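Local coordinates for protein CHIR AB1 (Gallus gallus, PDB 2VSD) that acts as a primordial avian Fc receptor of the immune system, probably binding the Fc region of antibodies through this immunoglobulin domain of a membrane protein, at residues A[5-10]-A[25-30]; A[38-43]-A[68-73]; A[43-48]-A[58-63]. All coordinates share one frame; numbering follows the deposited sequence.

Contact 1: A[5-10]-A[25-30]. Unlike the reference sequence in segment 5-10: Q5 (reference Arg).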
loop_
_atom_site.group_PDB
_atom_site.type_symbol
_atom_site.label_atom_id
_atom_site.label_comp_id
_atom_site.label_asym_id
_atom_site.label_seq_id
_atom_site.Cartn_x
_atom_site.Cartn_y
_atom_site.Cartn_z
ATOM N N GLN A 5 17.663 0.258 -1.742
ATOM C CA GLN A 5 16.707 -0.385 -2.651
ATOM C C GLN A 5 16.637 -1.886 -2.380
ATOM O O GLN A 5 17.688 -2.545 -2.301
ATOM C CB GLN A 5 17.125 -0.122 -4.103
ATOM C CG GLN A 5 16.189 -0.716 -5.173
ATOM C CD GLN A 5 16.780 -0.709 -6.586
ATOM O OE1 GLN A 5 18.003 -0.723 -6.783
ATOM N NE2 GLN A 5 15.911 -0.698 -7.574
ATOM N N PRO A 6 15.408 -2.441 -2.229
ATOM C CA PRO A 6 15.318 -3.885 -2.022
ATOM C C PRO A 6 15.495 -4.638 -3.349
ATOM O O PRO A 6 15.440 -4.035 -4.407
ATOM C CB PRO A 6 13.899 -4.068 -1.462
ATOM C CG PRO A 6 13.099 -2.946 -2.108
ATOM C CD PRO A 6 14.075 -1.785 -2.226
ATOM N N SER A 7 15.700 -5.942 -3.280
ATOM C CA SER A 7 15.707 -6.756 -4.503
ATOM C C SER A 7 14.746 -7.935 -4.371
ATOM O O SER A 7 14.500 -8.446 -3.282
ATOM C CB SER A 7 17.131 -7.235 -4.808
ATOM O OG SER A 7 17.531 -8.121 -3.796
ATOM N N LEU A 8 14.214 -8.374 -5.500
ATOM C CA LEU A 8 13.088 -9.305 -5.497
ATOM C C LEU A 8 13.508 -10.514 -6.323
ATOM O O LEU A 8 14.132 -10.371 -7.400
ATOM C CB LEU A 8 11.854 -8.601 -6.080
ATOM C CG LEU A 8 10.497 -9.323 -6.150
ATOM C CD1 LEU A 8 9.971 -9.714 -4.776
ATOM C CD2 LEU A 8 9.493 -8.436 -6.951
ATOM N N SER A 9 13.222 -11.699 -5.798
ATOM C CA SER A 9 13.402 -12.901 -6.589
ATOM C C SER A 9 12.079 -13.649 -6.716
ATOM O O SER A 9 11.187 -13.518 -5.870
ATOM C CB SER A 9 14.496 -13.789 -5.987
ATOM O OG SER A 9 14.127 -14.243 -4.710
ATOM N N LEU A 10 11.968 -14.419 -7.785
ATOM C CA LEU A 10 10.782 -15.231 -8.044
ATOM C C LEU A 10 11.151 -16.703 -8.221
ATOM O O LEU A 10 12.019 -17.022 -9.048
ATOM C CB LEU A 10 10.091 -14.693 -9.289
ATOM C CG LEU A 10 9.075 -15.613 -9.984
ATOM C CD1 LEU A 10 7.808 -15.752 -9.142
ATOM C CD2 LEU A 10 8.749 -15.095 -11.384
ATOM N N ARG A 25 10.375 -13.325 -3.122
ATOM C CA ARG A 25 11.157 -13.094 -1.916
ATOM C C ARG A 25 11.778 -11.702 -2.018
ATOM O O ARG A 25 12.544 -11.404 -2.968
ATOM C CB ARG A 25 12.211 -14.205 -1.774
ATOM C CG ARG A 25 13.087 -14.077 -0.572
ATOM C CD ARG A 25 13.976 -15.316 -0.422
ATOM N NE ARG A 25 15.036 -15.073 0.561
ATOM C CZ ARG A 25 14.961 -15.386 1.852
ATOM N NH1 ARG A 25 13.873 -15.974 2.348
ATOM N NH2 ARG A 25 15.991 -15.120 2.648
ATOM N N CYS A 26 11.460 -10.851 -1.041
ATOM C CA CYS A 26 11.915 -9.470 -1.069
ATOM C C CYS A 26 13.042 -9.357 -0.068
ATOM O O CYS A 26 12.824 -9.544 1.146
ATOM C CB CYS A 26 10.796 -8.484 -0.701
ATOM S SG CYS A 26 11.259 -6.726 -0.895
ATOM N N HIS A 27 14.226 -9.058 -0.584
ATOM C CA HIS A 27 15.446 -8.980 0.244
ATOM C C HIS A 27 15.719 -7.571 0.698
ATOM O O HIS A 27 15.800 -6.665 -0.114
ATOM C CB HIS A 27 16.654 -9.464 -0.555
ATOM C CG HIS A 27 16.548 -10.888 -0.995
ATOM N ND1 HIS A 27 16.045 -11.253 -2.228
ATOM C CD2 HIS A 27 16.879 -12.041 -0.365
ATOM C CE1 HIS A 27 16.065 -12.570 -2.339
ATOM N NE2 HIS A 27 16.573 -13.072 -1.224
ATOM N N LEU A 28 15.881 -7.388 2.006
ATOM C CA LEU A 28 16.206 -6.060 2.522
ATOM C C LEU A 28 17.041 -6.148 3.801
ATOM O O LEU A 28 17.312 -7.252 4.268
ATOM C CB LEU A 28 14.958 -5.160 2.664
ATOM C CG LEU A 28 13.516 -5.393 3.183
ATOM C CD1 LEU A 28 12.963 -6.821 3.075
ATOM C CD2 LEU A 28 13.249 -4.792 4.580
ATOM N N PRO A 29 17.465 -4.990 4.354
ATOM C CA PRO A 29 18.285 -5.027 5.576
ATOM C C PRO A 29 17.583 -5.576 6.819
ATOM O O PRO A 29 16.345 -5.655 6.870
ATOM C CB PRO A 29 18.673 -3.558 5.792
ATOM C CG PRO A 29 18.487 -2.897 4.460
ATOM C CD PRO A 29 17.271 -3.608 3.886
ATOM N N ARG A 30 18.383 -5.931 7.829
ATOM C CA ARG A 30 17.861 -6.463 9.090
ATOM C C ARG A 30 17.355 -5.341 9.997
ATOM O O ARG A 30 17.903 -5.091 11.089
ATOM C CB ARG A 30 18.929 -7.284 9.813
ATOM C CG ARG A 30 19.291 -8.590 9.120
ATOM C CD ARG A 30 20.178 -9.407 10.033
ATOM N NE ARG A 30 20.914 -10.447 9.324
ATOM C CZ ARG A 30 20.564 -11.730 9.294
ATOM N NH1 ARG A 30 19.471 -12.147 9.930
ATOM N NH2 ARG A 30 21.313 -12.603 8.628
#
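S7 and S9 pair with H27 and R25 along two antiparallel strands, and the backbone carries most of the contact. H27 N donates almost straight to S7 O (2.8 Å, 175° at the hydrogen), while S7 N returns a longer bond of 3.2 Å to H27 O. One pair further on, S9 N to R25 O and R25 N to S9 O both measure 2.9 Å. Between these rungs L8 faces C26 as a non-hydrogen-bonded pair, where L8 CA brings its hydrogen to R25 O at 3.3 Å.

A second polar layer lies on the face of S7, S9, R25 and H27. H27 CG stands anti to its own carbonyl carbon (chi1 -61°) and beside its backbone N; the ring's turn about CB-CG (chi2 93°) brings ND1 to a weak bond of 3.4 Å with the S7 O already held by H27 N. S9 OG comes up to the ring edge, 3.5 Å from H27 CE1, and also touches R25 CB. The guanidinium of R25 leads away to a salt bridge with E57.

The apolar contacts belong to the other face, where P6 CB packs 3.8 Å from C26 SG and L8 CD1 reaches over to C26 CB. L8 also meets Y71 and L37 of the facing sheet, and C26 is disulfide-bonded to C73. Two neighbouring strands, one of them bearing a cysteine of the disulfide that links the sheets, are characteristic of the immunoglobulin beta sandwich.

Contact 2: A[38-43]-A[68-73]. With NAG (2-acetamido-2-deoxy-beta-D-glucopyranose), chain B.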
loop_
_atom_site.group_PDB
_atom_site.type_symbol
_atom_site.label_atom_id
_atom_site.label_comp_id
_atom_site.label_asym_id
_atom_site.label_seq_id
_atom_site.Cartn_x
_atom_site.Cartn_y
_atom_site.Cartn_z
ATOM N N TRP A 38 4.007 -5.283 -5.081
ATOM C CA TRP A 38 3.262 -4.501 -6.072
ATOM C C TRP A 38 3.213 -5.296 -7.354
ATOM O O TRP A 38 4.213 -5.958 -7.725
ATOM C CB TRP A 38 3.994 -3.201 -6.364
ATOM C CG TRP A 38 3.878 -2.237 -5.233
ATOM C CD1 TRP A 38 4.408 -2.376 -3.979
ATOM C CD2 TRP A 38 3.168 -0.996 -5.249
ATOM N NE1 TRP A 38 4.090 -1.252 -3.209
ATOM C CE2 TRP A 38 3.321 -0.406 -3.963
ATOM C CE3 TRP A 38 2.435 -0.308 -6.234
ATOM C CZ2 TRP A 38 2.737 0.824 -3.619
ATOM C CZ3 TRP A 38 1.860 0.931 -5.907
ATOM C CH2 TRP A 38 2.019 1.490 -4.592
ATOM N N LEU A 39 2.057 -5.246 -8.014
ATOM C CA LEU A 39 1.858 -5.925 -9.308
ATOM C C LEU A 39 1.368 -4.892 -10.326
ATOM O O LEU A 39 0.333 -4.237 -10.079
ATOM C CB LEU A 39 0.844 -7.088 -9.155
ATOM C CG LEU A 39 0.307 -7.712 -10.456
ATOM C CD1 LEU A 39 1.480 -8.198 -11.372
ATOM C CD2 LEU A 39 -0.651 -8.878 -10.191
ATOM N N ASN A 40 2.110 -4.715 -11.436
ATOM C CA ASN A 40 1.708 -3.762 -12.488
ATOM C C ASN A 40 1.485 -2.357 -11.915
ATOM O O ASN A 40 0.586 -1.605 -12.362
ATOM C CB ASN A 40 0.432 -4.220 -13.215
ATOM C CG ASN A 40 0.600 -5.533 -13.960
ATOM O OD1 ASN A 40 1.712 -6.072 -14.090
ATOM N ND2 ASN A 40 -0.554 -6.076 -14.408
ATOM N N GLY A 41 2.297 -2.002 -10.923
ATOM C CA GLY A 41 2.271 -0.628 -10.391
ATOM C C GLY A 41 1.146 -0.362 -9.401
ATOM O O GLY A 41 0.856 0.809 -9.082
ATOM N N THR A 42 0.507 -1.426 -8.902
ATOM C CA THR A 42 -0.545 -1.305 -7.885
ATOM C C THR A 42 -0.200 -2.275 -6.743
ATOM O O THR A 42 0.262 -3.391 -6.991
ATOM C CB THR A 42 -1.933 -1.646 -8.500
ATOM O OG1 THR A 42 -2.279 -0.658 -9.493
ATOM C CG2 THR A 42 -3.031 -1.718 -7.437
ATOM N N LEU A 43 -0.394 -1.839 -5.503
ATOM C CA LEU A 43 -0.114 -2.699 -4.339
ATOM C C LEU A 43 -0.979 -3.954 -4.360
ATOM O O LEU A 43 -2.236 -3.849 -4.512
ATOM C CB LEU A 43 -0.388 -1.908 -3.031
ATOM C CG LEU A 43 -0.275 -2.719 -1.741
ATOM C CD1 LEU A 43 1.202 -2.872 -1.491
ATOM C CD2 LEU A 43 -0.960 -2.040 -0.503
ATOM N N ALA A 68 -0.295 -12.925 -13.867
ATOM C CA ALA A 68 0.879 -12.636 -14.683
ATOM C C ALA A 68 1.228 -11.150 -14.571
ATOM O O ALA A 68 0.372 -10.331 -14.276
ATOM C CB ALA A 68 0.585 -13.007 -16.147
ATOM N N GLY A 69 2.490 -10.792 -14.772
ATOM C CA GLY A 69 2.791 -9.361 -14.889
ATOM C C GLY A 69 4.047 -8.956 -14.163
ATOM O O GLY A 69 4.914 -9.794 -13.856
ATOM N N THR A 70 4.138 -7.661 -13.875
ATOM C CA THR A 70 5.393 -7.108 -13.363
ATOM C C THR A 70 5.332 -6.927 -11.855
ATOM O O THR A 70 4.554 -6.097 -11.354
ATOM C CB THR A 70 5.711 -5.775 -14.016
ATOM O OG1 THR A 70 5.636 -5.934 -15.423
ATOM C CG2 THR A 70 7.152 -5.320 -13.613
ATOM N N TYR A 71 6.113 -7.737 -11.150
ATOM C CA TYR A 71 6.199 -7.666 -9.687
ATOM C C TYR A 71 7.368 -6.820 -9.192
ATOM O O TYR A 71 8.476 -6.895 -9.724
ATOM C CB TYR A 71 6.271 -9.053 -9.065
ATOM C CG TYR A 71 4.942 -9.788 -9.131
ATOM C CD1 TYR A 71 4.595 -10.541 -10.270
ATOM C CD2 TYR A 71 4.031 -9.708 -8.076
ATOM C CE1 TYR A 71 3.381 -11.229 -10.342
ATOM C CE2 TYR A 71 2.779 -10.384 -8.154
ATOM C CZ TYR A 71 2.486 -11.132 -9.285
ATOM O OH TYR A 71 1.271 -11.784 -9.374
ATOM N N GLN A 72 7.105 -6.033 -8.157
ATOM C CA GLN A 72 8.140 -5.233 -7.497
ATOM C C GLN A 72 7.901 -5.235 -6.018
ATOM O O GLN A 72 6.766 -5.478 -5.577
ATOM C CB GLN A 72 8.098 -3.796 -7.998
ATOM C CG GLN A 72 8.585 -3.625 -9.408
ATOM C CD GLN A 72 8.257 -2.258 -9.940
ATOM O OE1 GLN A 72 7.091 -1.927 -10.141
ATOM N NE2 GLN A 72 9.281 -1.432 -10.133
ATOM N N CYS A 73 8.934 -4.923 -5.232
ATOM C CA CYS A 73 8.715 -4.760 -3.792
ATOM C C CYS A 73 9.317 -3.448 -3.281
ATOM O O CYS A 73 10.219 -2.888 -3.923
ATOM C CB CYS A 73 9.164 -6.001 -2.983
ATOM S SG CYS A 73 10.958 -6.302 -2.886
HETATM C C1 NAG B . -0.570 -7.325 -15.150
HETATM C C2 NAG B . -2.033 -7.789 -15.147
HETATM C C3 NAG B . -2.310 -8.980 -16.096
HETATM C C4 NAG B . -1.598 -8.799 -17.442
HETATM C C5 NAG B . -0.146 -8.332 -17.219
HETATM C C6 NAG B . 0.660 -8.066 -18.502
HETATM C C7 NAG B . -3.214 -7.297 -13.023
HETATM C C8 NAG B . -3.351 -5.899 -13.471
HETATM N N2 NAG B . -2.515 -8.143 -13.802
HETATM O O3 NAG B . -3.725 -9.114 -16.258
HETATM O O4 NAG B . -1.463 -10.000 -18.186
HETATM O O5 NAG B . -0.145 -7.120 -16.472
HETATM O O6 NAG B . -0.074 -7.150 -19.315
HETATM O O7 NAG B . -3.709 -7.577 -11.902
HETATM O O HOH W 1 2.917 -5.735 -16.909
HETATM O O HOH W 2 4.683 -3.440 -9.992
#
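N40 OD1 is gripped twice: T70 N donates to it at 2.9 Å and 172°, and water 1 donates at 3.1 Å. That water also bonds T70 OG1, itself held by E91. The side chain of N40 thereby stands in for a backbone carbonyl just where the 33-39 strand ends. N40 CG lies anti to its carbonyl carbon (chi1 -63°), beside the backbone N, which itself donates to T70 O at 2.8 Å. Water 2 donates to the same T70 O (3.0 Å) and links it to G41 N and Q72 OE1 in the type I' turn L39-T42 and the neighbouring strand. W38 and Q72 complete the ladder with two backbone bonds.

On the opposite face L39 crosses over Y71. Its CD1 sits 3.8 Å from the ring centroid in a CH-pi contact, and CD2 touches Y71 OH at 3.6 Å. The hydroxyl bonds to D67 O, the tyrosine corner of immunoglobulin domains.

N40 ND2 is bonded covalently to C1 of the N-acetylglucosamine (1.5 Å). With its nitrogen carrying the glycan and its oxygen fixed by a strand N-H, the amide is restrained at both ends, and the root of the sugar is tied to the sheet.

Contact 3: A[43-48]-A[58-63]. Unlike the reference sequence in segment 43-48: D46 (reference Asn).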
loop_
_atom_site.group_PDB
_atom_site.type_symbol
_atom_site.label_atom_id
_atom_site.label_comp_id
_atom_site.label_asym_id
_atom_site.label_seq_id
_atom_site.Cartn_x
_atom_site.Cartn_y
_atom_site.Cartn_z
ATOM N N LEU A 43 -0.394 -1.839 -5.503
ATOM C CA LEU A 43 -0.114 -2.699 -4.339
ATOM C C LEU A 43 -0.979 -3.954 -4.360
ATOM O O LEU A 43 -2.236 -3.849 -4.512
ATOM C CB LEU A 43 -0.388 -1.908 -3.031
ATOM C CG LEU A 43 -0.275 -2.719 -1.741
ATOM C CD1 LEU A 43 1.202 -2.872 -1.491
ATOM C CD2 LEU A 43 -0.960 -2.040 -0.503
ATOM N N ARG A 44 -0.320 -5.126 -4.210
ATOM C CA ARG A 44 -1.049 -6.380 -4.097
ATOM C C ARG A 44 -1.158 -6.890 -2.653
ATOM O O ARG A 44 -2.274 -7.095 -2.152
ATOM C CB ARG A 44 -0.480 -7.468 -5.038
ATOM C CG ARG A 44 -1.433 -8.662 -5.101
ATOM C CD ARG A 44 -1.021 -9.728 -6.046
ATOM N NE ARG A 44 -1.998 -10.820 -5.965
ATOM C CZ ARG A 44 -1.993 -11.927 -6.700
ATOM N NH1 ARG A 44 -1.078 -12.112 -7.653
ATOM N NH2 ARG A 44 -2.943 -12.843 -6.495
ATOM N N PHE A 45 -0.013 -7.079 -1.994
ATOM C CA PHE A 45 0.054 -7.600 -0.621
ATOM C C PHE A 45 1.002 -6.745 0.176
ATOM O O PHE A 45 1.907 -6.087 -0.371
ATOM C CB PHE A 45 0.658 -9.010 -0.594
ATOM C CG PHE A 45 -0.115 -10.029 -1.379
ATOM C CD1 PHE A 45 -1.447 -10.302 -1.062
ATOM C CD2 PHE A 45 0.503 -10.750 -2.392
ATOM C CE1 PHE A 45 -2.159 -11.287 -1.747
ATOM C CE2 PHE A 45 -0.197 -11.727 -3.092
ATOM C CZ PHE A 45 -1.519 -11.991 -2.773
ATOM N N ASP A 46 0.806 -6.746 1.488
ATOM C CA ASP A 46 1.870 -6.253 2.356
ATOM C C ASP A 46 1.962 -7.179 3.544
ATOM O O ASP A 46 1.030 -7.959 3.795
ATOM C CB ASP A 46 1.692 -4.777 2.749
ATOM C CG ASP A 46 0.496 -4.528 3.676
ATOM O OD1 ASP A 46 -0.158 -5.473 4.127
ATOM O OD2 ASP A 46 0.207 -3.349 3.908
ATOM N N LYS A 47 3.095 -7.137 4.235
ATOM C CA LYS A 47 3.272 -7.900 5.473
ATOM C C LYS A 47 4.435 -7.359 6.305
ATOM O O LYS A 47 5.296 -6.624 5.811
ATOM C CB LYS A 47 3.504 -9.376 5.162
ATOM C CG LYS A 47 4.819 -9.651 4.455
ATOM C CD LYS A 47 4.906 -11.111 4.011
ATOM C CE LYS A 47 5.058 -12.041 5.178
ATOM N NZ LYS A 47 4.951 -13.471 4.777
ATOM N N GLU A 48 4.456 -7.751 7.571
ATOM C CA GLU A 48 5.518 -7.362 8.493
ATOM C C GLU A 48 6.759 -8.188 8.221
ATOM O O GLU A 48 6.657 -9.373 7.923
ATOM C CB GLU A 48 5.081 -7.644 9.940
ATOM C CG GLU A 48 3.730 -7.092 10.328
ATOM C CD GLU A 48 2.535 -7.988 9.958
ATOM O OE1 GLU A 48 2.604 -8.768 8.964
ATOM O OE2 GLU A 48 1.493 -7.877 10.665
ATOM N N PHE A 58 6.442 -13.604 -0.070
ATOM C CA PHE A 58 5.031 -13.631 -0.377
ATOM C C PHE A 58 4.835 -14.890 -1.190
ATOM O O PHE A 58 5.284 -14.959 -2.338
ATOM C CB PHE A 58 4.644 -12.404 -1.224
ATOM C CG PHE A 58 4.929 -11.091 -0.553
ATOM C CD1 PHE A 58 3.936 -10.451 0.201
ATOM C CD2 PHE A 58 6.193 -10.501 -0.639
ATOM C CE1 PHE A 58 4.197 -9.245 0.832
ATOM C CE2 PHE A 58 6.468 -9.299 -0.001
ATOM C CZ PHE A 58 5.471 -8.666 0.733
ATOM N N SER A 59 4.166 -15.883 -0.626
ATOM C CA SER A 59 3.931 -17.125 -1.356
ATOM C C SER A 59 2.445 -17.223 -1.606
ATOM O O SER A 59 1.645 -17.017 -0.668
ATOM C CB SER A 59 4.394 -18.346 -0.561
ATOM O OG SER A 59 5.793 -18.338 -0.394
ATOM N N PHE A 60 2.078 -17.511 -2.853
ATOM C CA PHE A 60 0.659 -17.624 -3.215
ATOM C C PHE A 60 0.445 -18.554 -4.394
ATOM O O PHE A 60 1.378 -18.836 -5.192
ATOM C CB PHE A 60 0.029 -16.252 -3.478
ATOM C CG PHE A 60 0.750 -15.420 -4.512
ATOM C CD1 PHE A 60 0.349 -15.439 -5.850
ATOM C CD2 PHE A 60 1.803 -14.580 -4.140
ATOM C CE1 PHE A 60 1.001 -14.664 -6.804
ATOM C CE2 PHE A 60 2.458 -13.815 -5.084
ATOM C CZ PHE A 60 2.054 -13.831 -6.408
ATOM N N ALA A 61 -0.782 -19.056 -4.498
ATOM C CA ALA A 61 -1.124 -19.899 -5.633
ATOM C C ALA A 61 -1.461 -19.018 -6.827
ATOM O O ALA A 61 -2.083 -17.958 -6.672
ATOM C CB ALA A 61 -2.304 -20.787 -5.273
ATOM N N VAL A 62 -1.043 -19.446 -8.014
ATOM C CA VAL A 62 -1.458 -18.798 -9.256
ATOM C C VAL A 62 -2.868 -19.312 -9.553
ATOM O O VAL A 62 -3.059 -20.530 -9.771
ATOM C CB VAL A 62 -0.480 -19.127 -10.394
ATOM C CG1 VAL A 62 -0.912 -18.451 -11.700
ATOM C CG2 VAL A 62 0.982 -18.701 -9.991
ATOM N N THR A 63 -3.864 -18.433 -9.491
ATOM C CA THR A 63 -5.246 -18.880 -9.653
ATOM C C THR A 63 -5.907 -18.261 -10.872
ATOM O O THR A 63 -7.039 -18.618 -11.210
ATOM C CB THR A 63 -6.083 -18.542 -8.421
ATOM O OG1 THR A 63 -6.197 -17.106 -8.295
ATOM C CG2 THR A 63 -5.431 -19.124 -7.164
HETATM O O HOH W 3 -3.792 -15.767 -7.443
#
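F45, R44 and K47 reach from one strand to F60 and F58 on the other, and no direct hydrogen bond joins the two segments. The F45 and F60 rings meet obliquely, planes 54° apart and centroids 5.4 Å apart, with F45 CE2 over the face of F60, 3.6 Å from CD2. R44 comes to the same ring by another route. Its chain, extended from CG to NE, ends with the guanidinium turned 53° from the ring plane; CZ lies 4.5 Å from the F60 centroid in an off-centre cation-pi contact, and NH1 approaches CE1 at 3.4 Å. R44 CG meanwhile covers one face of the F45 ring over its centre.

At the other end the K47 chain and the F58 side chain lie alongside each other, pointing opposite ways. K47 CG, held between the backbone N and the carbonyl carbon (chi1 67°), touches F58 CE1, and CD continues over the face, 4.1 Å from the centroid, as a CH-pi contact. The amine passes on to E57 O. F45 CB adds to the packing at F58 CD1 (3.7 Å).

Polar links run round the margin. Water 3 accepts from R44 NH2 and donates to A61 O at 2.9 Å, while R44 NH1 forms a salt bridge with D67. R44 and F45 both face L37, a classic beta bulge that lets two consecutive residues point across to segment 58-63. Outermost strands of opposite sheets, closed against each other by aromatic rings and aliphatic stems, form one lateral edge of an immunoglobulin beta sandwich.

All three contacts belong to one two-sheet immunoglobulin domain. Contact 1 lies in the sheet of strands 7-11, 21-27 and 55-61, contact 2 in that of strands 42-49, 33-39, 69-78 and 81-92, and contact 3 spans the two at their edge strands. Contact 1 closes before the others open along the chain; segment pair 43-48/58-63 falls within the sequence span of contact 2 and shares L43 with it. Centres of contacts 1 and 2 lie 14 Å apart, bridged by the C26-C73 disulfide; those of contacts 2 and 3 are 10 Å apart, meeting where Y71 touches F60. The sheets are thus joined both through the middle and along one side, and contacts 2 and 3 also touch the second subunit.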